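Local coordinates for protein Pcdhgb2 (Mus musculus, PDB 5SZR) that probably mediates calcium-dependent cell adhesion and may help set up specific neuronal connections, here as a piece holding its extracellular cadherin domains 3-6, at residues 114-119 with 125-130; 235-240 with 309-314. All coordinates share one frame; numbering follows the deposited sequence.

Interaction 1: residues 114-119 with 125-130; sequences SVFTPL and LGTVIA
Two carbonyl oxygens, Ser114 O and Ile129 O, stand only 2.9 Å apart, and both are acceptors. What surrounds them probably makes this tolerable. Phe116 N donates to Ile129 O at 2.7 Å, in the carbonyl plane. Val115 CA also makes a C-H contact with Ile129 O, at 3.2 Å. Ser114 O takes a CA-H contact from Ala130 and a hydrogen bond from a water. The same water donates to Val128 O, so it ties the two backbones together beside the direct bond. Opposite Leu167 the strand carries a classic beta bulge at Ile129 and Ala130; the nearly helical psi of Ile129 (-42°) goes with it.

The Phe116 side chain reaches over to residues 125-130. Its CG lies roughly anti to the backbone N (chi1 -153°). The CE2 edge of the ring meets the methyl CG2 of Thr127 at 3.7 Å, near the ring plane, and the two side chains cross at about a right angle. Thr127 gives this methyl to the ring, while its OG1 hydrogen-bonds to Pro124 O. Deeper in, Leu119 CD2 packs on Ile129 CD1 at 3.8 Å, again with the side chains nearly perpendicular. Val115 CG2 rests against Ala130 CB at 4.0 Å.

The contact lies within a cadherin domain, a Greek-key beta sandwich. Residues 114-119 span the switch of the first strand from one sheet to the other, and a cis peptide precedes Pro118. Before the switch, strand 109-113 pairs with strand 128-135. After it, Leu119 bonds through its backbone to His204 and Ser206 of strand 196-206. On its other side, strand 128-135 pairs with strand 164-169, where Ile129 bonds to Leu167.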
ATOM      1  N   SER A 114      18.963  20.183  11.286  1.00 54.19           N
ATOM      2  CA  SER A 114      19.242  18.747  11.215  1.00 52.45           C
ATOM      3  C   SER A 114      17.962  17.917  11.235  1.00 52.28           C
ATOM      4  O   SER A 114      17.826  16.953  11.991  1.00 53.02           O
ATOM      5  CB  SER A 114      20.185  18.317  12.340  1.00 53.48           C
ATOM      6  OG  SER A 114      21.494  18.805  12.110  1.00 58.65           O
ATOM      7  N   VAL A 115      17.010  18.296  10.385  1.00 51.83           N
ATOM      8  CA  VAL A 115      15.820  17.474  10.211  1.00 59.74           C
ATOM      9  C   VAL A 115      16.192  16.205   9.449  1.00 51.21           C
ATOM     10  O   VAL A 115      16.801  16.263   8.374  1.00 52.07           O
ATOM     11  CB  VAL A 115      14.719  18.260   9.488  1.00 60.98           C
ATOM     12  CG1 VAL A 115      13.481  17.388   9.304  1.00 52.27           C
ATOM     13  CG2 VAL A 115      14.387  19.520  10.264  1.00 52.63           C
ATOM     14  N   PHE A 116      15.843  15.053  10.020  1.00 50.94           N
ATOM     15  CA  PHE A 116      16.075  13.737   9.419  1.00 51.86           C
ATOM     16  C   PHE A 116      15.185  13.603   8.186  1.00 50.75           C
ATOM     17  O   PHE A 116      13.996  13.301   8.297  1.00 50.67           O
ATOM     18  CB  PHE A 116      15.777  12.654  10.454  1.00 50.05           C
ATOM     19  CG  PHE A 116      16.539  11.360  10.260  1.00 51.37           C
ATOM     20  CD1 PHE A 116      16.951  10.940   9.006  1.00 50.99           C
ATOM     21  CD2 PHE A 116      16.825  10.550  11.354  1.00 52.82           C
ATOM     22  CE1 PHE A 116      17.641   9.735   8.853  1.00 50.31           C
ATOM     23  CE2 PHE A 116      17.508   9.347  11.202  1.00 50.79           C
ATOM     24  CZ  PHE A 116      17.917   8.944   9.954  1.00 48.74           C
ATOM     25  N   THR A 117      15.751  13.835   7.003  1.00 51.83           N
ATOM     26  CA  THR A 117      14.971  13.880   5.763  1.00 55.45           C
ATOM     27  C   THR A 117      15.568  13.023   4.637  1.00 54.80           C
ATOM     28  O   THR A 117      16.643  13.330   4.128  1.00 56.94           O
ATOM     29  CB  THR A 117      14.847  15.334   5.236  1.00 60.97           C
ATOM     30  OG1 THR A 117      14.069  16.122   6.144  1.00 62.76           O
ATOM     31  CG2 THR A 117      14.193  15.356   3.856  1.00 66.73           C
ATOM     32  N   PRO A 118      14.873  11.945   4.235  1.00 54.62           N
ATOM     33  CA  PRO A 118      13.643  11.420   4.829  1.00 52.93           C
ATOM     34  C   PRO A 118      13.925  10.598   6.079  1.00 51.86           C
ATOM     35  O   PRO A 118      15.084  10.291   6.365  1.00 50.64           O
ATOM     36  CB  PRO A 118      13.073  10.537   3.719  1.00 55.02           C
ATOM     37  CG  PRO A 118      14.280  10.054   2.999  1.00 54.43           C
ATOM     38  CD  PRO A 118      15.241  11.209   3.010  1.00 55.00           C
ATOM     39  N   LEU A 119      12.863  10.235   6.800  1.00 52.51           N
ATOM     40  CA  LEU A 119      12.981   9.511   8.056  1.00 52.46           C
ATOM     41  C   LEU A 119      12.619   8.051   7.832  1.00 51.59           C
ATOM     42  O   LEU A 119      11.448   7.753   7.549  1.00 52.98           O
ATOM     43  CB  LEU A 119      12.064  10.136   9.107  1.00 50.25           C
ATOM     44  CG  LEU A 119      12.092   9.573  10.526  1.00 50.90           C
ATOM     45  CD1 LEU A 119      13.467   9.746  11.134  1.00 51.46           C
ATOM     46  CD2 LEU A 119      11.041  10.250  11.387  1.00 51.53           C
ATOM     47  N   LEU A 125      12.848   3.588  18.388  1.00 57.37           N
ATOM     48  CA  LEU A 125      12.329   4.529  19.370  1.00 60.54           C
ATOM     49  C   LEU A 125      13.447   5.428  19.881  1.00 61.43           C
ATOM     50  O   LEU A 125      14.544   4.958  20.198  1.00 63.87           O
ATOM     51  CB  LEU A 125      11.687   3.773  20.532  1.00 63.46           C
ATOM     52  CG  LEU A 125      10.507   2.899  20.121  1.00 67.56           C
ATOM     53  CD1 LEU A 125       9.829   2.280  21.334  1.00 70.23           C
ATOM     54  CD2 LEU A 125       9.532   3.736  19.327  1.00 68.40           C
ATOM     55  N   GLY A 126      13.170   6.721  19.951  1.00 59.03           N
ATOM     56  CA  GLY A 126      14.159   7.674  20.405  1.00 61.17           C
ATOM     57  C   GLY A 126      15.079   8.211  19.335  1.00 60.27           C
ATOM     58  O   GLY A 126      16.094   8.833  19.672  1.00 64.66           O
ATOM     59  N   THR A 127      14.764   7.994  18.062  1.00 54.51           N
ATOM     60  CA  THR A 127      15.573   8.546  16.986  1.00 53.67           C
ATOM     61  C   THR A 127      15.421  10.061  16.945  1.00 53.45           C
ATOM     62  O   THR A 127      14.313  10.592  17.071  1.00 53.83           O
ATOM     63  CB  THR A 127      15.162   7.935  15.643  1.00 55.72           C
ATOM     64  OG1 THR A 127      15.289   6.508  15.708  1.00 56.96           O
ATOM     65  CG2 THR A 127      16.046   8.459  14.518  1.00 56.17           C
ATOM     66  N   VAL A 128      16.543  10.757  16.777  1.00 53.64           N
ATOM     67  CA  VAL A 128      16.561  12.216  16.827  1.00 53.24           C
ATOM     68  C   VAL A 128      16.162  12.753  15.457  1.00 53.76           C
ATOM     69  O   VAL A 128      16.913  12.630  14.487  1.00 55.28           O
ATOM     70  CB  VAL A 128      17.935  12.744  17.248  1.00 52.94           C
ATOM     71  CG1 VAL A 128      17.935  14.266  17.242  1.00 54.25           C
ATOM     72  CG2 VAL A 128      18.297  12.206  18.618  1.00 53.68           C
ATOM     73  N   ILE A 129      14.979  13.358  15.379  1.00 54.26           N
ATOM     74  CA  ILE A 129      14.469  13.857  14.108  1.00 56.04           C
ATOM     75  C   ILE A 129      15.010  15.242  13.795  1.00 57.40           C
ATOM     76  O   ILE A 129      15.363  15.531  12.649  1.00 58.15           O
ATOM     77  CB  ILE A 129      12.930  13.863  14.125  1.00 58.43           C
ATOM     78  CG1 ILE A 129      12.385  12.477  14.451  1.00 59.08           C
ATOM     79  CG2 ILE A 129      12.385  14.332  12.786  1.00 58.75           C
ATOM     80  CD1 ILE A 129      10.887  12.452  14.498  1.00 61.39           C
ATOM     81  N   ALA A 130      15.077  16.119  14.794  1.00 60.27           N
ATOM     82  CA  ALA A 130      15.437  17.504  14.540  1.00 57.81           C
ATOM     83  C   ALA A 130      15.979  18.121  15.817  1.00 58.26           C
ATOM     84  O   ALA A 130      15.663  17.682  16.926  1.00 59.49           O
ATOM     85  CB  ALA A 130      14.238  18.304  14.021  1.00 57.47           C
TER
HETATM   86  O   HOH W   1      18.627  15.016  14.070  1.00 57.37           O

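Interaction 2: residues 235-240 with 309-314. With MAN (alpha-D-mannopyranose), chain Y; MAN (alpha-D-mannopyranose), chain T.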
ATOM      1  N   ALA A 235      -3.414 -20.002 -16.991  1.00 54.25           N
ATOM      2  CA  ALA A 235      -3.784 -19.280 -15.775  1.00 54.80           C
ATOM      3  C   ALA A 235      -2.814 -18.122 -15.578  1.00 55.76           C
ATOM      4  O   ALA A 235      -1.770 -18.042 -16.230  1.00 57.23           O
ATOM      5  CB  ALA A 235      -3.784 -20.193 -14.545  1.00 52.93           C
ATOM      6  N   GLN A 236      -3.169 -17.229 -14.653  1.00 55.88           N
ATOM      7  CA  GLN A 236      -2.319 -16.093 -14.307  1.00 55.23           C
ATOM      8  C   GLN A 236      -2.382 -15.861 -12.805  1.00 52.52           C
ATOM      9  O   GLN A 236      -3.428 -15.462 -12.282  1.00 50.32           O
ATOM     10  CB  GLN A 236      -2.736 -14.831 -15.060  1.00 58.04           C
ATOM     11  CG  GLN A 236      -1.822 -13.647 -14.796  1.00 57.64           C
ATOM     12  CD  GLN A 236      -2.093 -12.476 -15.721  1.00 60.35           C
ATOM     13  OE1 GLN A 236      -3.121 -12.428 -16.404  1.00 62.29           O
ATOM     14  NE2 GLN A 236      -1.165 -11.524 -15.753  1.00 60.31           N
ATOM     15  N   VAL A 237      -1.270 -16.106 -12.120  1.00 51.98           N
ATOM     16  CA  VAL A 237      -1.159 -15.789 -10.701  1.00 52.95           C
ATOM     17  C   VAL A 237      -0.793 -14.319 -10.552  1.00 58.94           C
ATOM     18  O   VAL A 237      -0.169 -13.719 -11.433  1.00 59.37           O
ATOM     19  CB  VAL A 237      -0.124 -16.701 -10.011  1.00 50.11           C
ATOM     20  CG1 VAL A 237      -0.523 -18.163 -10.151  1.00 51.30           C
ATOM     21  CG2 VAL A 237       1.269 -16.460 -10.579  1.00 48.10           C
ATOM     22  N   SER A 238      -1.200 -13.727  -9.430  1.00 63.07           N
ATOM     23  CA  SER A 238      -0.903 -12.329  -9.143  1.00 69.06           C
ATOM     24  C   SER A 238      -0.724 -12.164  -7.642  1.00 61.29           C
ATOM     25  O   SER A 238      -1.532 -12.673  -6.859  1.00 57.00           O
ATOM     26  CB  SER A 238      -2.014 -11.401  -9.653  1.00 81.56           C
ATOM     27  OG  SER A 238      -1.717 -10.041  -9.373  1.00 92.96           O
ATOM     28  N   ALA A 239       0.337 -11.463  -7.252  1.00 58.38           N
ATOM     29  CA  ALA A 239       0.576 -11.111  -5.861  1.00 55.76           C
ATOM     30  C   ALA A 239       0.778  -9.606  -5.749  1.00 58.46           C
ATOM     31  O   ALA A 239       1.224  -8.950  -6.695  1.00 62.24           O
ATOM     32  CB  ALA A 239       1.789 -11.851  -5.286  1.00 51.86           C
ATOM     33  N   SER A 240       0.435  -9.063  -4.585  1.00 57.37           N
ATOM     34  CA  SER A 240       0.566  -7.640  -4.310  1.00 57.94           C
ATOM     35  C   SER A 240       1.615  -7.407  -3.230  1.00 52.59           C
ATOM     36  O   SER A 240       1.936  -8.298  -2.439  1.00 49.70           O
ATOM     37  CB  SER A 240      -0.775  -7.038  -3.879  1.00 61.70           C
ATOM     38  OG  SER A 240      -1.288  -7.713  -2.744  1.00 62.49           O
ATOM     39  N   VAL A 309       2.409 -20.353  -3.073  1.00 55.28           N
ATOM     40  CA  VAL A 309       1.009 -20.671  -3.305  1.00 52.30           C
ATOM     41  C   VAL A 309       0.935 -21.990  -4.060  1.00 53.77           C
ATOM     42  O   VAL A 309       1.799 -22.305  -4.884  1.00 55.08           O
ATOM     43  CB  VAL A 309       0.284 -19.538  -4.072  1.00 47.30           C
ATOM     44  CG1 VAL A 309       0.833 -19.402  -5.485  1.00 46.23           C
ATOM     45  CG2 VAL A 309      -1.219 -19.763  -4.082  1.00 46.39           C
ATOM     46  N   SER A 310      -0.092 -22.775  -3.754  1.00 54.34           N
ATOM     47  CA  SER A 310      -0.294 -24.068  -4.393  1.00 57.67           C
ATOM     48  C   SER A 310      -1.252 -23.921  -5.567  1.00 54.80           C
ATOM     49  O   SER A 310      -2.296 -23.269  -5.452  1.00 52.60           O
ATOM     50  CB  SER A 310      -0.834 -25.095  -3.398  1.00 63.57           C
ATOM     51  OG  SER A 310      -1.082 -26.337  -4.042  1.00 71.95           O
ATOM     52  N   MET A 311      -0.896 -24.528  -6.694  1.00 54.73           N
ATOM     53  CA  MET A 311      -1.770 -24.597  -7.856  1.00 52.91           C
ATOM     54  C   MET A 311      -1.999 -26.054  -8.225  1.00 54.02           C
ATOM     55  O   MET A 311      -1.045 -26.834  -8.303  1.00 54.48           O
ATOM     56  CB  MET A 311      -1.184 -23.842  -9.049  1.00 50.31           C
ATOM     57  CG  MET A 311      -1.987 -24.018 -10.321  1.00 49.68           C
ATOM     58  SD  MET A 311      -1.287 -23.165 -11.738  1.00 48.62           S
ATOM     59  CE  MET A 311      -1.846 -21.489 -11.438  1.00 45.50           C
ATOM     60  N   ARG A 312      -3.258 -26.417  -8.443  1.00 55.40           N
ATOM     61  CA  ARG A 312      -3.615 -27.723  -8.977  1.00 57.82           C
ATOM     62  C   ARG A 312      -4.204 -27.548 -10.370  1.00 53.94           C
ATOM     63  O   ARG A 312      -5.049 -26.672 -10.591  1.00 54.94           O
ATOM     64  CB  ARG A 312      -4.604 -28.452  -8.065  1.00 63.27           C
ATOM     65  CG  ARG A 312      -5.051 -29.792  -8.626  1.00 69.05           C
ATOM     66  CD  ARG A 312      -5.934 -30.557  -7.654  1.00 75.21           C
ATOM     67  NE  ARG A 312      -5.175 -31.159  -6.561  1.00 79.41           N
ATOM     68  CZ  ARG A 312      -4.547 -32.328  -6.643  1.00 83.90           C
ATOM     69  NH1 ARG A 312      -4.579 -33.026  -7.773  1.00 85.76           N
ATOM     70  NH2 ARG A 312      -3.887 -32.804  -5.597  1.00 85.87           N
ATOM     71  N   VAL A 313      -3.749 -28.371 -11.307  1.00 49.57           N
ATOM     72  CA  VAL A 313      -4.170 -28.294 -12.699  1.00 49.28           C
ATOM     73  C   VAL A 313      -4.933 -29.570 -13.031  1.00 48.58           C
ATOM     74  O   VAL A 313      -4.394 -30.676 -12.897  1.00 49.21           O
ATOM     75  CB  VAL A 313      -2.968 -28.099 -13.636  1.00 50.86           C
ATOM     76  CG1 VAL A 313      -3.420 -28.062 -15.087  1.00 51.68           C
ATOM     77  CG2 VAL A 313      -2.221 -26.817 -13.264  1.00 50.33           C
ATOM     78  N   LEU A 314      -6.190 -29.421 -13.444  1.00 47.21           N
ATOM     79  CA  LEU A 314      -7.040 -30.547 -13.809  1.00 50.93           C
ATOM     80  C   LEU A 314      -7.107 -30.646 -15.327  1.00 51.66           C
ATOM     81  O   LEU A 314      -7.599 -29.730 -15.995  1.00 54.09           O
ATOM     82  CB  LEU A 314      -8.440 -30.397 -13.213  1.00 54.24           C
ATOM     83  CG  LEU A 314      -8.520 -30.649 -11.705  1.00 56.61           C
ATOM     84  CD1 LEU A 314      -9.872 -30.232 -11.144  1.00 57.74           C
ATOM     85  CD2 LEU A 314      -8.245 -32.118 -11.418  1.00 57.02           C
TER
HETATM   86  C1  MAN Y 722      -2.793  -9.192  -9.831  1.00 61.00           C
HETATM   87  C2  MAN Y 722      -1.946  -8.204 -10.648  1.00 66.94           C
HETATM   88  C3  MAN Y 722      -1.016  -7.419  -9.723  1.00 70.66           C
HETATM   89  C4  MAN Y 722      -1.772  -6.800  -8.538  1.00 70.56           C
HETATM   90  C5  MAN Y 722      -2.649  -7.841  -7.820  1.00 70.71           C
HETATM   91  C6  MAN Y 722      -3.565  -7.197  -6.791  1.00 74.12           C
HETATM   92  O2  MAN Y 722      -2.765  -7.214 -11.289  1.00 69.66           O
HETATM   93  O3  MAN Y 722      -0.318  -6.392 -10.426  1.00 72.94           O
HETATM   94  O4  MAN Y 722      -0.831  -6.283  -7.611  1.00 71.73           O
HETATM   95  O5  MAN Y 722      -3.484  -8.550  -8.776  1.00 66.57           O
HETATM   96  O6  MAN Y 722      -4.174  -8.224  -6.017  1.00 77.83           O
HETATM   97  C1  MAN T 717      -2.790 -16.225 -20.644  1.00 60.35           C
HETATM   98  C2  MAN T 717      -3.238 -15.860 -19.220  1.00 65.37           C
HETATM   99  C3  MAN T 717      -4.479 -16.665 -18.846  1.00 70.20           C
HETATM  100  C4  MAN T 717      -5.578 -16.536 -19.920  1.00 75.93           C
HETATM  101  C5  MAN T 717      -5.020 -16.890 -21.301  1.00 70.43           C
HETATM  102  C6  MAN T 717      -5.992 -16.634 -22.435  1.00 70.53           C
HETATM  103  O2  MAN T 717      -3.619 -14.482 -19.130  1.00 64.91           O
HETATM  104  O3  MAN T 717      -4.983 -16.283 -17.566  1.00 71.85           O
HETATM  105  O4  MAN T 717      -6.642 -17.422 -19.624  1.00 77.49           O
HETATM  106  O5  MAN T 717      -3.827 -16.107 -21.576  1.00 65.67           O
HETATM  107  O6  MAN T 717      -5.309 -16.927 -23.656  1.00 72.50           O
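Met311 carries this contact with a single atom, its terminal methyl CE. The methyl touches both Ala235 CB, at 3.9 Å, and Val237 CG1, at 3.8 Å. The Met311 chain is extended through CG and SD, which carries it from its strand toward the facing sheet, and then bends at chi3 (-80°) to bring CE to the two smaller side chains. The Val237 and Met311 side chains cross obliquely. Val237 has chi1 near -59°, which places CG1 anti to the carbonyl carbon, as the branch that meets the methyl. The contact is wholly apolar.

The face turned from 309-314 meets two mannoses, one of them attached to Ser238. Ser238 is O-mannosylated, with OG joined to C1 of the mannose of chain Y. Hydroxyl O4 of that mannose makes a weak hydrogen bond to Ala239 O, at 3.5 Å. A second mannose, of chain T, lies beside Gln236, and its O2 makes a weak hydrogen bond to Gln236 OE1.

This is packing between the two sheets of a cadherin beta sandwich. Strand 232-240 lies in one sheet and pairs with strands 214-215 and 276-279. Strand 306-316 lies in the other, between strands 219-225 and 290-299. Val222 touches both Ala235 and Met311, while Leu295 and Val277 also pack on Met311.

Interactions 1 and 2 lie in successive cadherin domains, with centres about 43 Å apart and nearest atoms about 21 Å apart. Both involve the strand that follows the split first strand: 128-135 in one domain, 232-240 in the next. Their partners differ. Interaction 1 joins neighbouring pieces of chain at the edge of the fold. It is partly buried and mixes backbone hydrogen bonding, water and apolar packing. Interaction 2 joins residues far apart in sequence across the two sheets. It is buried and purely apolar. The mannoses near it attach to or lie beside Ser238 and Gln236, whose side chains leave the strand away from 309-314.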